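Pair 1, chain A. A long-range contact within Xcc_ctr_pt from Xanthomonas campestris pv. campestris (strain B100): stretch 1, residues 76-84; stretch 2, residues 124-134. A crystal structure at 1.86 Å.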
# COMPACT_ATOMS: atom_id res chain seq x y z
N PRO A 76 16.72 -0.08 -5.69
CA PRO A 76 15.97 -0.68 -4.57
C PRO A 76 14.48 -0.33 -4.65
O PRO A 76 14.11 0.82 -4.89
CB PRO A 76 16.62 -0.07 -3.33
CG PRO A 76 17.94 0.48 -3.78
CD PRO A 76 17.79 0.83 -5.23
N HIS A 77 13.63 -1.33 -4.44
CA HIS A 77 12.20 -1.09 -4.51
C HIS A 77 11.48 -2.09 -3.61
O HIS A 77 12.03 -3.11 -3.22
CB HIS A 77 11.69 -1.21 -5.95
CG HIS A 77 11.91 -2.56 -6.53
ND1 HIS A 77 13.13 -2.95 -7.04
CD2 HIS A 77 11.10 -3.64 -6.63
CE1 HIS A 77 13.06 -4.21 -7.44
NE2 HIS A 77 11.84 -4.65 -7.21
N VAL A 78 10.23 -1.76 -3.30
CA VAL A 78 9.37 -2.63 -2.51
C VAL A 78 8.02 -2.72 -3.21
O VAL A 78 7.71 -1.93 -4.09
CB VAL A 78 9.21 -2.12 -1.06
CG1 VAL A 78 10.54 -2.19 -0.33
CG2 VAL A 78 8.66 -0.68 -1.06
N ILE A 79 7.20 -3.69 -2.81
CA ILE A 79 5.85 -3.84 -3.35
C ILE A 79 4.86 -3.94 -2.20
O ILE A 79 5.11 -4.61 -1.21
CB ILE A 79 5.74 -5.10 -4.25
CG1 ILE A 79 6.39 -4.85 -5.61
CG2 ILE A 79 4.28 -5.54 -4.42
CD1 ILE A 79 6.61 -6.14 -6.43
N LEU A 80 3.71 -3.28 -2.36
CA LEU A 80 2.56 -3.41 -1.47
C LEU A 80 1.39 -3.89 -2.32
O LEU A 80 0.99 -3.21 -3.27
CB LEU A 80 2.22 -2.06 -0.82
CG LEU A 80 3.31 -1.55 0.11
CD1 LEU A 80 3.15 -0.07 0.45
CD2 LEU A 80 3.22 -2.39 1.36
N THR A 81 0.84 -5.05 -1.97
CA THR A 81 -0.26 -5.58 -2.77
C THR A 81 -1.21 -6.35 -1.87
O THR A 81 -0.88 -6.69 -0.73
CB THR A 81 0.28 -6.47 -3.91
OG1 THR A 81 -0.76 -6.72 -4.87
CG2 THR A 81 0.83 -7.77 -3.37
N ASP A 82 -2.42 -6.61 -2.39
CA ASP A 82 -3.51 -7.21 -1.62
C ASP A 82 -3.62 -8.71 -1.90
O ASP A 82 -3.48 -9.14 -3.05
CB ASP A 82 -4.84 -6.54 -1.95
CG ASP A 82 -4.91 -5.12 -1.41
OD1 ASP A 82 -4.05 -4.76 -0.59
OD2 ASP A 82 -5.82 -4.37 -1.81
N ARG A 83 -3.89 -9.49 -0.86
CA ARG A 83 -3.93 -10.94 -1.03
C ARG A 83 -5.02 -11.37 -2.00
O ARG A 83 -4.80 -12.26 -2.83
CB ARG A 83 -4.14 -11.65 0.31
CG ARG A 83 -3.88 -13.15 0.21
CD ARG A 83 -4.19 -13.88 1.50
NE ARG A 83 -3.71 -15.26 1.51
CZ ARG A 83 -2.63 -15.67 2.17
NH1 ARG A 83 -1.91 -14.79 2.87
NH2 ARG A 83 -2.25 -16.94 2.12
N ASP A 84 -6.20 -10.76 -1.90
CA ASP A 84 -7.35 -11.06 -2.77
C ASP A 84 -7.84 -12.50 -2.60
O ASP A 84 -8.37 -12.87 -1.54
CB ASP A 84 -7.00 -10.78 -4.24
CG ASP A 84 -6.94 -9.29 -4.54
OD1 ASP A 84 -7.65 -8.54 -3.84
OD2 ASP A 84 -6.18 -8.87 -5.45
N GLN A 124 11.42 -11.48 1.51
CA GLN A 124 12.87 -11.29 1.49
C GLN A 124 13.28 -10.21 0.50
O GLN A 124 14.29 -9.53 0.70
CB GLN A 124 13.55 -12.61 1.14
CG GLN A 124 13.48 -13.67 2.22
CD GLN A 124 14.39 -14.82 1.88
OE1 GLN A 124 15.61 -14.73 2.02
NE2 GLN A 124 13.81 -15.90 1.40
N TYR A 125 12.50 -10.02 -0.56
CA TYR A 125 12.82 -9.03 -1.58
C TYR A 125 12.05 -7.73 -1.37
O TYR A 125 12.03 -6.89 -2.27
CB TYR A 125 12.54 -9.61 -2.97
CG TYR A 125 13.44 -10.79 -3.24
CD1 TYR A 125 14.77 -10.61 -3.59
CD2 TYR A 125 12.97 -12.10 -3.09
CE1 TYR A 125 15.60 -11.70 -3.81
CE2 TYR A 125 13.79 -13.18 -3.31
CZ TYR A 125 15.11 -12.98 -3.68
OH TYR A 125 15.92 -14.07 -3.88
N GLY A 126 11.41 -7.57 -0.21
CA GLY A 126 10.65 -6.35 0.05
C GLY A 126 9.27 -6.31 -0.57
O GLY A 126 8.73 -5.22 -0.77
N TYR A 127 8.66 -7.45 -0.86
CA TYR A 127 7.33 -7.51 -1.45
C TYR A 127 6.36 -8.01 -0.39
O TYR A 127 6.51 -9.13 0.10
CB TYR A 127 7.32 -8.43 -2.67
CG TYR A 127 8.35 -8.11 -3.76
CD1 TYR A 127 8.91 -6.84 -3.88
CD2 TYR A 127 8.77 -9.10 -4.66
CE1 TYR A 127 9.85 -6.55 -4.89
CE2 TYR A 127 9.72 -8.84 -5.65
CZ TYR A 127 10.24 -7.57 -5.77
OH TYR A 127 11.17 -7.31 -6.77
N PHE A 128 5.37 -7.18 -0.04
CA PHE A 128 4.57 -7.44 1.16
C PHE A 128 3.10 -7.47 0.80
O PHE A 128 2.63 -6.66 -0.01
CB PHE A 128 4.84 -6.38 2.26
CG PHE A 128 6.23 -6.46 2.82
CD1 PHE A 128 6.55 -7.41 3.78
CD2 PHE A 128 7.21 -5.60 2.37
CE1 PHE A 128 7.85 -7.50 4.28
CE2 PHE A 128 8.51 -5.68 2.86
CZ PHE A 128 8.84 -6.62 3.81
N VAL A 129 2.36 -8.40 1.41
CA VAL A 129 0.95 -8.58 1.08
C VAL A 129 0.11 -8.25 2.31
O VAL A 129 0.47 -8.58 3.45
CB VAL A 129 0.64 -10.00 0.55
CG1 VAL A 129 1.62 -10.39 -0.55
CG2 VAL A 129 0.70 -11.02 1.65
N ASN A 130 -1.01 -7.57 2.07
CA ASN A 130 -2.00 -7.31 3.10
C ASN A 130 -3.12 -8.35 2.97
O ASN A 130 -3.61 -8.61 1.87
CB ASN A 130 -2.57 -5.91 2.93
CG ASN A 130 -3.63 -5.58 3.95
OD1 ASN A 130 -3.57 -6.01 5.10
ND2 ASN A 130 -4.63 -4.81 3.52
N GLU A 131 -3.54 -8.89 4.11
CA GLU A 131 -4.60 -9.89 4.10
C GLU A 131 -5.98 -9.27 3.99
O GLU A 131 -6.95 -9.99 3.74
CB GLU A 131 -4.51 -10.77 5.35
CG GLU A 131 -3.11 -11.31 5.63
CD GLU A 131 -2.71 -12.43 4.67
OE1 GLU A 131 -3.57 -13.31 4.41
OE2 GLU A 131 -1.56 -12.43 4.17
N ASN A 132 -6.11 -7.96 4.15
CA ASN A 132 -7.34 -7.23 3.92
C ASN A 132 -7.17 -6.36 2.67
O ASN A 132 -6.20 -6.50 1.92
CB ASN A 132 -7.69 -6.40 5.16
CG ASN A 132 -9.18 -6.06 5.26
OD1 ASN A 132 -9.92 -6.18 4.28
ND2 ASN A 132 -9.63 -5.65 6.45
N THR A 133 -8.12 -5.46 2.46
CA THR A 133 -7.93 -4.32 1.57
C THR A 133 -7.83 -3.06 2.43
O THR A 133 -8.30 -3.04 3.57
CB THR A 133 -9.07 -4.20 0.55
OG1 THR A 133 -10.32 -4.26 1.23
CG2 THR A 133 -8.98 -5.33 -0.48
N LEU A 134 -7.24 -2.01 1.87
CA LEU A 134 -6.72 -0.92 2.69
C LEU A 134 -7.83 -0.20 3.46
O LEU A 134 -7.76 -0.06 4.69
CB LEU A 134 -5.95 0.07 1.82
CG LEU A 134 -5.37 1.27 2.56
CD1 LEU A 134 -4.42 0.80 3.67
CD2 LEU A 134 -4.64 2.17 1.58
O HOH W 1 -5.93 -1.75 -1.34

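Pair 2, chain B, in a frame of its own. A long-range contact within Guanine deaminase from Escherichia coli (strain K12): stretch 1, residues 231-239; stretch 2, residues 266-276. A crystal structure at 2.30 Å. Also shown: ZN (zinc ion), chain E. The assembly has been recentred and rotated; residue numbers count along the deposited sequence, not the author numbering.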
# COMPACT_ATOMS: atom_id res chain seq x y z
N ASP B 231 -22.50 27.63 12.27
CA ASP B 231 -21.19 27.63 11.65
C ASP B 231 -20.27 26.55 12.21
O ASP B 231 -19.07 26.57 11.94
CB ASP B 231 -20.54 29.01 11.74
CG ASP B 231 -20.13 29.39 13.15
OD1 ASP B 231 -20.67 28.82 14.12
OD2 ASP B 231 -19.27 30.29 13.29
N THR B 232 -20.81 25.61 12.99
CA THR B 232 -20.01 24.45 13.34
C THR B 232 -20.11 23.41 12.22
O THR B 232 -20.93 23.51 11.30
CB THR B 232 -20.45 23.83 14.67
OG1 THR B 232 -21.86 23.57 14.63
CG2 THR B 232 -20.12 24.74 15.83
N TRP B 233 -19.26 22.40 12.31
CA TRP B 233 -19.30 21.33 11.33
C TRP B 233 -20.19 20.20 11.84
O TRP B 233 -20.50 20.11 13.03
CB TRP B 233 -17.89 20.83 11.02
CG TRP B 233 -17.22 21.63 9.93
CD1 TRP B 233 -16.87 21.18 8.70
CD2 TRP B 233 -16.85 23.01 9.98
NE1 TRP B 233 -16.30 22.20 7.97
CE2 TRP B 233 -16.28 23.34 8.74
CE3 TRP B 233 -16.95 24.01 10.96
CZ2 TRP B 233 -15.81 24.62 8.44
CZ3 TRP B 233 -16.48 25.29 10.66
CH2 TRP B 233 -15.91 25.58 9.41
N VAL B 234 -20.63 19.36 10.91
CA VAL B 234 -21.30 18.11 11.22
C VAL B 234 -20.46 17.00 10.60
O VAL B 234 -20.00 17.13 9.47
CB VAL B 234 -22.74 18.07 10.68
CG1 VAL B 234 -23.36 16.70 10.90
CG2 VAL B 234 -23.58 19.16 11.33
N HIS B 235 -20.25 15.91 11.35
CA HIS B 235 -19.33 14.87 10.91
C HIS B 235 -19.85 13.52 11.39
O HIS B 235 -19.95 13.30 12.60
CB HIS B 235 -17.93 15.15 11.47
CG HIS B 235 -16.88 14.21 10.97
ND1 HIS B 235 -15.70 13.99 11.64
CD2 HIS B 235 -16.83 13.44 9.85
CE1 HIS B 235 -14.96 13.13 10.96
NE2 HIS B 235 -15.63 12.78 9.87
N THR B 236 -20.15 12.61 10.46
CA THR B 236 -20.61 11.30 10.89
C THR B 236 -20.31 10.26 9.81
O THR B 236 -19.87 10.60 8.72
CB THR B 236 -22.12 11.33 11.22
OG1 THR B 236 -22.49 10.12 11.88
CG2 THR B 236 -22.95 11.51 9.95
N HIS B 237 -20.55 8.99 10.14
CA HIS B 237 -20.38 7.89 9.20
C HIS B 237 -21.70 7.62 8.46
O HIS B 237 -22.78 7.81 9.02
CB HIS B 237 -19.91 6.61 9.92
CG HIS B 237 -18.50 6.66 10.45
ND1 HIS B 237 -18.19 7.13 11.71
CD2 HIS B 237 -17.33 6.24 9.91
CE1 HIS B 237 -16.88 7.01 11.91
NE2 HIS B 237 -16.34 6.48 10.83
N LEU B 238 -21.61 7.17 7.20
CA LEU B 238 -22.83 6.94 6.42
C LEU B 238 -22.63 5.85 5.37
O LEU B 238 -21.72 5.96 4.54
CB LEU B 238 -23.28 8.24 5.72
CG LEU B 238 -24.50 8.18 4.79
CD1 LEU B 238 -25.77 7.95 5.59
CD2 LEU B 238 -24.60 9.46 3.97
N CYS B 239 -23.50 4.84 5.40
CA CYS B 239 -23.53 3.73 4.44
C CYS B 239 -22.13 3.20 4.10
O CYS B 239 -21.72 3.13 2.94
CB CYS B 239 -24.28 4.13 3.16
SG CYS B 239 -25.85 4.97 3.43
N GLY B 266 -32.04 17.59 10.31
CA GLY B 266 -31.35 18.80 9.89
C GLY B 266 -29.84 18.76 10.02
O GLY B 266 -29.22 19.78 10.37
N LEU B 267 -29.22 17.61 9.75
CA LEU B 267 -27.78 17.46 9.84
C LEU B 267 -27.12 17.32 8.47
O LEU B 267 -25.94 16.96 8.39
CB LEU B 267 -27.41 16.27 10.72
CG LEU B 267 -27.80 16.35 12.19
CD1 LEU B 267 -27.60 14.99 12.86
CD2 LEU B 267 -26.98 17.41 12.90
N THR B 268 -27.85 17.58 7.40
CA THR B 268 -27.27 17.71 6.07
C THR B 268 -27.12 19.19 5.74
O THR B 268 -27.77 20.05 6.34
CB THR B 268 -28.14 17.02 5.02
OG1 THR B 268 -29.40 17.68 4.93
CG2 THR B 268 -28.36 15.56 5.40
N GLY B 269 -26.26 19.48 4.77
CA GLY B 269 -26.04 20.84 4.34
C GLY B 269 -24.56 21.14 4.25
O GLY B 269 -23.71 20.25 4.31
N LYS B 270 -24.25 22.43 4.09
CA LYS B 270 -22.86 22.85 4.00
C LYS B 270 -22.12 22.52 5.29
O LYS B 270 -22.66 22.66 6.40
CB LYS B 270 -22.79 24.35 3.71
CG LYS B 270 -23.16 24.73 2.29
N ASN B 271 -20.87 22.08 5.14
CA ASN B 271 -20.01 21.67 6.25
C ASN B 271 -20.59 20.49 7.03
O ASN B 271 -20.40 20.36 8.24
CB ASN B 271 -19.71 22.85 7.18
CG ASN B 271 -19.00 23.98 6.46
OD1 ASN B 271 -18.51 23.81 5.34
ND2 ASN B 271 -18.95 25.15 7.10
N CYS B 272 -21.31 19.62 6.32
CA CYS B 272 -21.71 18.33 6.86
C CYS B 272 -21.00 17.25 6.04
O CYS B 272 -21.20 17.16 4.83
CB CYS B 272 -23.23 18.15 6.79
SG CYS B 272 -24.19 19.53 7.52
N VAL B 273 -20.16 16.46 6.71
CA VAL B 273 -19.28 15.51 6.06
C VAL B 273 -19.66 14.10 6.50
O VAL B 273 -19.68 13.79 7.70
CB VAL B 273 -17.79 15.79 6.37
CG1 VAL B 273 -16.91 14.78 5.65
CG2 VAL B 273 -17.43 17.20 5.96
N PHE B 274 -19.92 13.25 5.51
CA PHE B 274 -20.36 11.88 5.73
C PHE B 274 -19.26 10.94 5.24
O PHE B 274 -18.91 10.95 4.05
CB PHE B 274 -21.68 11.61 5.01
CG PHE B 274 -22.80 12.50 5.46
CD1 PHE B 274 -23.51 12.21 6.61
CD2 PHE B 274 -23.12 13.65 4.75
CE1 PHE B 274 -24.53 13.03 7.05
CE2 PHE B 274 -24.14 14.48 5.18
CZ PHE B 274 -24.85 14.17 6.33
N ALA B 275 -18.71 10.16 6.16
CA ALA B 275 -17.62 9.25 5.86
C ALA B 275 -18.14 7.99 5.18
O ALA B 275 -19.21 7.48 5.51
CB ALA B 275 -16.88 8.87 7.15
N HIS B 276 -17.36 7.53 4.18
CA HIS B 276 -17.47 6.26 3.48
C HIS B 276 -18.43 6.34 2.30
O HIS B 276 -17.98 6.44 1.16
CB HIS B 276 -17.85 5.13 4.44
CG HIS B 276 -16.88 4.95 5.56
ND1 HIS B 276 -15.57 4.56 5.35
CD2 HIS B 276 -17.01 5.13 6.90
CE1 HIS B 276 -14.94 4.50 6.51
NE2 HIS B 276 -15.79 4.84 7.47
ZN ZN E . -14.31 6.32 10.71

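The sharpest difference lies at the C-terminal end of the shared strand pair, where R83(A) and E131(A) of pair 1 match L238(B) and H276(B) of pair 2. In pair 1 the two side chains meet in a salt bridge, R83(A) NH1 to E131(A) OE1 at 2.7 Å; the arginine is extended, with chi1 to chi3 all t, and the glutamate, whose CA-to-CB bond points away, folds back through two m rotamers to meet it. In pair 2 no charge pair forms. L238(B) instead packs its CD2 against CB of F274(B) at 3.8 Å, while H276(B), at a phi of 87° just past the corner at A275(B), lies rim to rim with H237(B), NE2 of H276(B) 3.2 Å from CD2 of H237(B).

The backbones nevertheless superpose to 0.7 Å over 14 central residues. Each pair is two neighbouring parallel strands, their axes at 17° in pair 1 and 12° in pair 2, joined by five main-chain hydrogen bonds in the same order. The ladder opens with I79(A) N to G126(A) O at 3.0 Å and, in pair 2, V234(B) N to N271(B) O at 2.9 Å; it closes with R83(A) N to N130(A) O at 2.9 Å and L238(B) N to A275(B) O at 3.0 Å. As usual for parallel strands, N and O of one residue bond to the two residues that flank its partner, so I79(A) bonds G126(A) and F128(A) around Y127(A), and V234(B) bonds N271(B) and V273(B) around C272(B); T81(A) and T236(B) repeat the pattern.

Where the ladder begins, G126(A) matches N271(B), and both have positive phi. A CB on G126(A) would sit 3.1 Å from V78(A) CG1 and be jammed against the preceding carbonyl. N271(B) does carry a side chain, and the matching W233(B) receives it: CB of N271(B) lies 3.6 Å from the centroid of the five-membered ring of W233(B), over its face.

On the face of I79(A), T81(A), Y127(A) and V129(A), the tyrosine ring is covered by isoleucine, I79(A) CD1 lying 3.6 Å from the Y127(A) ring centroid. Its hydroxyl reaches on to H77(A), Y127(A) OH to H77(A) NE2 at 2.8 Å, a hydrogen bond in which either could donate. The matching C272(B) is far smaller; V234(B) meets it through CB to SG at 3.8 Å and also touches L267(B), CG1 to CB at 4.1 Å. The threonine is common to both, t in each: T81(A) CG2 lies 3.9 Å from V129(A) CG1, and T236(B) CG2 3.5 Å from F274(B) CD1.

On the other face, L80(A) and F128(A) match H235(B) and V273(B), so the aromatic ring changes strands. Beyond them, D82(A) packs OD2 against CG2 of T133(A) at 3.6 Å and takes a water at 2.7 Å from that same OD2. The matching H237(B) binds the zinc ion, NE2 to ZN at 2.0 Å, with its CD2 3.8 Å from CB of A275(B).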